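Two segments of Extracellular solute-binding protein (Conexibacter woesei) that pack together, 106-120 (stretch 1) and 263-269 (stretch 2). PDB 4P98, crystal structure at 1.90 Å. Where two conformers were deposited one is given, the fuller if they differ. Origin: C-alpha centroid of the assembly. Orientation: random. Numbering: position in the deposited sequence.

Stretch 1, residues 106-120: GDATLAERLPPNVDG
Stretch 2, residues 263-269: TFGRRFD

Two segments distant in sequence can be joined by main-chain hydrogen bonds and side-chain bonds in equal number, backed by packing, and residues 106-120 and 263-269 of this solute-binding protein illustrate the principle. Three short main-chain hydrogen bonds form a ladder between backbones running parallel, in the register Asn117-Gly265, Asp119-Arg267 and Gly120-Phe268 (CA-CA 4.5, 4.8 and 4.8 Å). Arg266 N donates to Val118 O (2.8 Å), Gly120 N to Arg267 O (2.9 Å) and Asp269 N to Gly120 O (2.9 Å), the last two nearly straight at 168°. Gly120 and Phe268 form a parallel beta bridge, with phi/psi of -122/159 and -128/112.

Side chains extend the ladder. Asp119 (chi1 -75°, m; chi2 -3°) sets out sideways, but its carboxylate returns to accept a hydrogen bond at OD1 from Arg267 N (3.1 Å); OD1 also lies 3.1 Å from Gly265 N. Arg266, at 63/14, directs its CB away, yet its extended chain (m, t, t, chi4 172°) carries its end nearer the loop, where Leu114 O accepts from both NE (2.9 Å) and NH1 (3.2 Å). The Arg266 guanidinium lays one face over Pro116 N, 3.6 Å from Arg266 NE.

Pro115 to Val118 make a type I turn, closed by Val118 N to Pro115 O (3.1 Å). Pro116 (-59/-19) suits it because its ring holds phi near the required value. The turn brings Pro116 O to 3.2 Å from Gly265 CA, a CA-H...O contact. Glycine is essential to this approach: at the 129/140 of Gly265 a CB would jam against the preceding carbonyl, and that CB would lie 1.9 Å from Pro116 O.

Beyond the polar network lies the packing, part of 722 Å² buried in all. Phe268 (chi1 -166°, t; chi2 72°) projects to the side of the sheet where a CB on Gly120 would also point; such an atom would sit a tight 3.1 Å from Phe268 CD1. Residues 108-112 have helical phi/psi, and Ala111 places its small CB over the ring face, 3.6 Å from the Phe268 centroid and 18° off the normal. Leu110 CB reaches Phe268 CE1 at 3.9 Å, while Leu114 (m, t) brings CD1 to 4.3 Å from Phe268 CD1. Phe264 (chi1 -167°, t; chi2 -80°) swings its ring inward, with Asp119 OD2 over one face, 3.4 Å from CE2, and Asn117 O at the edge, 3.4 Å from CE1.

Water finishes the seam: one molecule donates to Gly120 O (2.7 Å) and Asp269 OD2 (2.6 Å), another to Arg266 O (3.0 Å) and, weakly, Ala111 O (3.3 Å).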

# COMPACT_ATOMS: atom_id res chain seq x y z
N GLY A 106 10.16 -4.88 -5.32
CA GLY A 106 9.75 -5.62 -6.51
C GLY A 106 8.97 -6.87 -6.18
O GLY A 106 8.30 -6.93 -5.15
N ASP A 107 9.08 -7.87 -7.05
CA ASP A 107 8.40 -9.15 -6.83
C ASP A 107 9.36 -10.12 -6.14
O ASP A 107 10.50 -9.75 -5.83
CB ASP A 107 7.80 -9.70 -8.14
CG ASP A 107 8.83 -10.07 -9.18
OD1 ASP A 107 9.99 -10.39 -8.83
OD2 ASP A 107 8.46 -10.07 -10.37
N ALA A 108 8.90 -11.34 -5.89
CA ALA A 108 9.68 -12.30 -5.09
C ALA A 108 11.01 -12.64 -5.75
O ALA A 108 11.96 -13.01 -5.08
CB ALA A 108 8.87 -13.57 -4.85
N THR A 109 11.09 -12.49 -7.07
CA THR A 109 12.33 -12.80 -7.80
C THR A 109 13.47 -11.79 -7.54
O THR A 109 14.62 -12.05 -7.88
CB THR A 109 12.10 -12.90 -9.32
OG1 THR A 109 11.80 -11.61 -9.87
CG2 THR A 109 10.96 -13.86 -9.64
N LEU A 110 13.16 -10.64 -6.96
CA LEU A 110 14.20 -9.66 -6.61
C LEU A 110 15.22 -10.20 -5.61
O LEU A 110 16.40 -9.84 -5.66
CB LEU A 110 13.55 -8.38 -6.09
CG LEU A 110 14.45 -7.28 -5.54
CD1 LEU A 110 15.40 -6.77 -6.61
CD2 LEU A 110 13.59 -6.14 -5.01
N ALA A 111 14.79 -11.07 -4.70
CA ALA A 111 15.69 -11.64 -3.69
C ALA A 111 16.96 -12.25 -4.30
O ALA A 111 18.04 -12.08 -3.73
CB ALA A 111 14.96 -12.66 -2.82
N GLU A 112 16.77 -12.93 -5.44
CA GLU A 112 17.83 -13.57 -6.24
C GLU A 112 18.90 -12.60 -6.74
O GLU A 112 20.08 -12.93 -6.82
CB GLU A 112 17.21 -14.20 -7.50
CG GLU A 112 16.52 -15.55 -7.35
CD GLU A 112 15.42 -15.73 -8.40
OE1 GLU A 112 15.32 -14.88 -9.30
OE2 GLU A 112 14.67 -16.72 -8.31
N ARG A 113 18.45 -11.40 -7.10
CA ARG A 113 19.20 -10.47 -7.95
C ARG A 113 19.87 -9.33 -7.17
O ARG A 113 20.34 -8.37 -7.77
CB ARG A 113 18.24 -9.92 -9.01
CG ARG A 113 17.48 -11.02 -9.75
CD ARG A 113 16.41 -10.47 -10.68
NE ARG A 113 17.01 -9.43 -11.50
CZ ARG A 113 16.63 -8.15 -11.54
NH1 ARG A 113 15.58 -7.72 -10.85
NH2 ARG A 113 17.31 -7.31 -12.32
N LEU A 114 19.95 -9.46 -5.85
CA LEU A 114 20.50 -8.40 -5.01
C LEU A 114 22.03 -8.42 -4.96
O LEU A 114 22.61 -9.41 -4.54
CB LEU A 114 19.98 -8.55 -3.57
CG LEU A 114 18.48 -8.40 -3.36
CD1 LEU A 114 18.09 -8.67 -1.91
CD2 LEU A 114 18.02 -7.01 -3.77
N PRO A 115 22.68 -7.32 -5.38
CA PRO A 115 24.09 -7.17 -5.07
C PRO A 115 24.33 -7.15 -3.55
O PRO A 115 23.38 -6.95 -2.79
CB PRO A 115 24.47 -5.83 -5.72
CG PRO A 115 23.41 -5.55 -6.74
CD PRO A 115 22.16 -6.18 -6.18
N PRO A 116 25.58 -7.33 -3.11
CA PRO A 116 25.88 -7.40 -1.67
C PRO A 116 25.50 -6.16 -0.88
O PRO A 116 25.42 -6.22 0.34
CB PRO A 116 27.41 -7.57 -1.63
CG PRO A 116 27.79 -8.07 -2.98
CD PRO A 116 26.80 -7.45 -3.93
N ASN A 117 25.31 -5.03 -1.56
CA ASN A 117 24.97 -3.78 -0.90
C ASN A 117 23.54 -3.31 -1.11
O ASN A 117 23.24 -2.13 -0.90
CB ASN A 117 25.96 -2.67 -1.29
CG ASN A 117 25.96 -2.36 -2.78
OD1 ASN A 117 25.60 -3.20 -3.61
ND2 ASN A 117 26.41 -1.15 -3.14
N VAL A 118 22.65 -4.23 -1.49
CA VAL A 118 21.25 -3.88 -1.69
C VAL A 118 20.35 -4.77 -0.84
O VAL A 118 20.52 -5.98 -0.82
CB VAL A 118 20.84 -4.02 -3.18
CG1 VAL A 118 19.43 -3.47 -3.39
CG2 VAL A 118 21.84 -3.31 -4.10
N ASP A 119 19.41 -4.15 -0.12
CA ASP A 119 18.30 -4.85 0.52
C ASP A 119 17.06 -4.70 -0.37
O ASP A 119 16.83 -3.66 -0.99
CB ASP A 119 17.99 -4.24 1.90
CG ASP A 119 19.00 -4.61 2.99
OD1 ASP A 119 19.95 -5.40 2.76
OD2 ASP A 119 18.81 -4.10 4.13
N GLY A 120 16.24 -5.75 -0.43
CA GLY A 120 15.02 -5.75 -1.21
C GLY A 120 13.77 -6.02 -0.40
O GLY A 120 13.84 -6.58 0.71
N THR A 263 26.12 -4.43 8.96
CA THR A 263 25.51 -5.68 8.49
C THR A 263 24.57 -5.52 7.28
O THR A 263 23.86 -6.44 6.92
CB THR A 263 24.68 -6.32 9.62
OG1 THR A 263 23.69 -5.38 10.06
CG2 THR A 263 25.58 -6.71 10.77
N PHE A 264 24.57 -4.35 6.66
CA PHE A 264 23.65 -4.09 5.56
C PHE A 264 23.93 -4.95 4.34
O PHE A 264 25.08 -5.19 3.98
CB PHE A 264 23.71 -2.61 5.17
CG PHE A 264 22.59 -2.17 4.26
CD1 PHE A 264 22.64 -2.43 2.89
CD2 PHE A 264 21.48 -1.51 4.77
CE1 PHE A 264 21.60 -2.05 2.05
CE2 PHE A 264 20.43 -1.13 3.94
CZ PHE A 264 20.50 -1.40 2.57
N GLY A 265 22.86 -5.42 3.70
CA GLY A 265 22.97 -6.04 2.38
C GLY A 265 22.29 -7.40 2.29
O GLY A 265 22.37 -8.23 3.21
N ARG A 266 21.63 -7.63 1.16
CA ARG A 266 21.00 -8.91 0.83
C ARG A 266 19.86 -9.36 1.74
O ARG A 266 19.41 -10.49 1.63
CB ARG A 266 22.06 -10.01 0.62
CG ARG A 266 22.68 -9.86 -0.75
CD ARG A 266 23.89 -10.72 -1.02
NE ARG A 266 24.23 -10.57 -2.44
CZ ARG A 266 25.33 -11.06 -3.03
NH1 ARG A 266 25.51 -10.86 -4.33
NH2 ARG A 266 26.24 -11.71 -2.33
N ARG A 267 19.34 -8.46 2.57
CA ARG A 267 18.10 -8.71 3.29
C ARG A 267 16.96 -8.70 2.29
O ARG A 267 16.93 -7.87 1.36
CB ARG A 267 17.88 -7.63 4.35
CG ARG A 267 16.91 -8.03 5.46
CD ARG A 267 17.51 -9.11 6.38
NE ARG A 267 18.69 -8.65 7.12
CZ ARG A 267 18.67 -7.92 8.23
NH1 ARG A 267 17.51 -7.51 8.76
NH2 ARG A 267 19.82 -7.57 8.81
N PHE A 268 16.03 -9.64 2.44
CA PHE A 268 14.82 -9.60 1.65
C PHE A 268 13.59 -9.69 2.54
O PHE A 268 13.32 -10.72 3.15
CB PHE A 268 14.79 -10.68 0.56
CG PHE A 268 13.72 -10.43 -0.46
CD1 PHE A 268 13.87 -9.41 -1.38
CD2 PHE A 268 12.56 -11.18 -0.48
CE1 PHE A 268 12.88 -9.14 -2.30
CE2 PHE A 268 11.56 -10.92 -1.41
CZ PHE A 268 11.72 -9.90 -2.32
N ASP A 269 12.85 -8.59 2.58
CA ASP A 269 11.72 -8.45 3.49
C ASP A 269 10.37 -8.57 2.77
O ASP A 269 10.16 -7.98 1.69
CB ASP A 269 11.83 -7.10 4.21
CG ASP A 269 13.11 -6.98 5.03
OD1 ASP A 269 13.38 -7.92 5.82
OD2 ASP A 269 13.84 -5.96 4.91
O HOH W 1 18.20 -12.37 -0.42
O HOH W 2 14.50 -4.81 2.62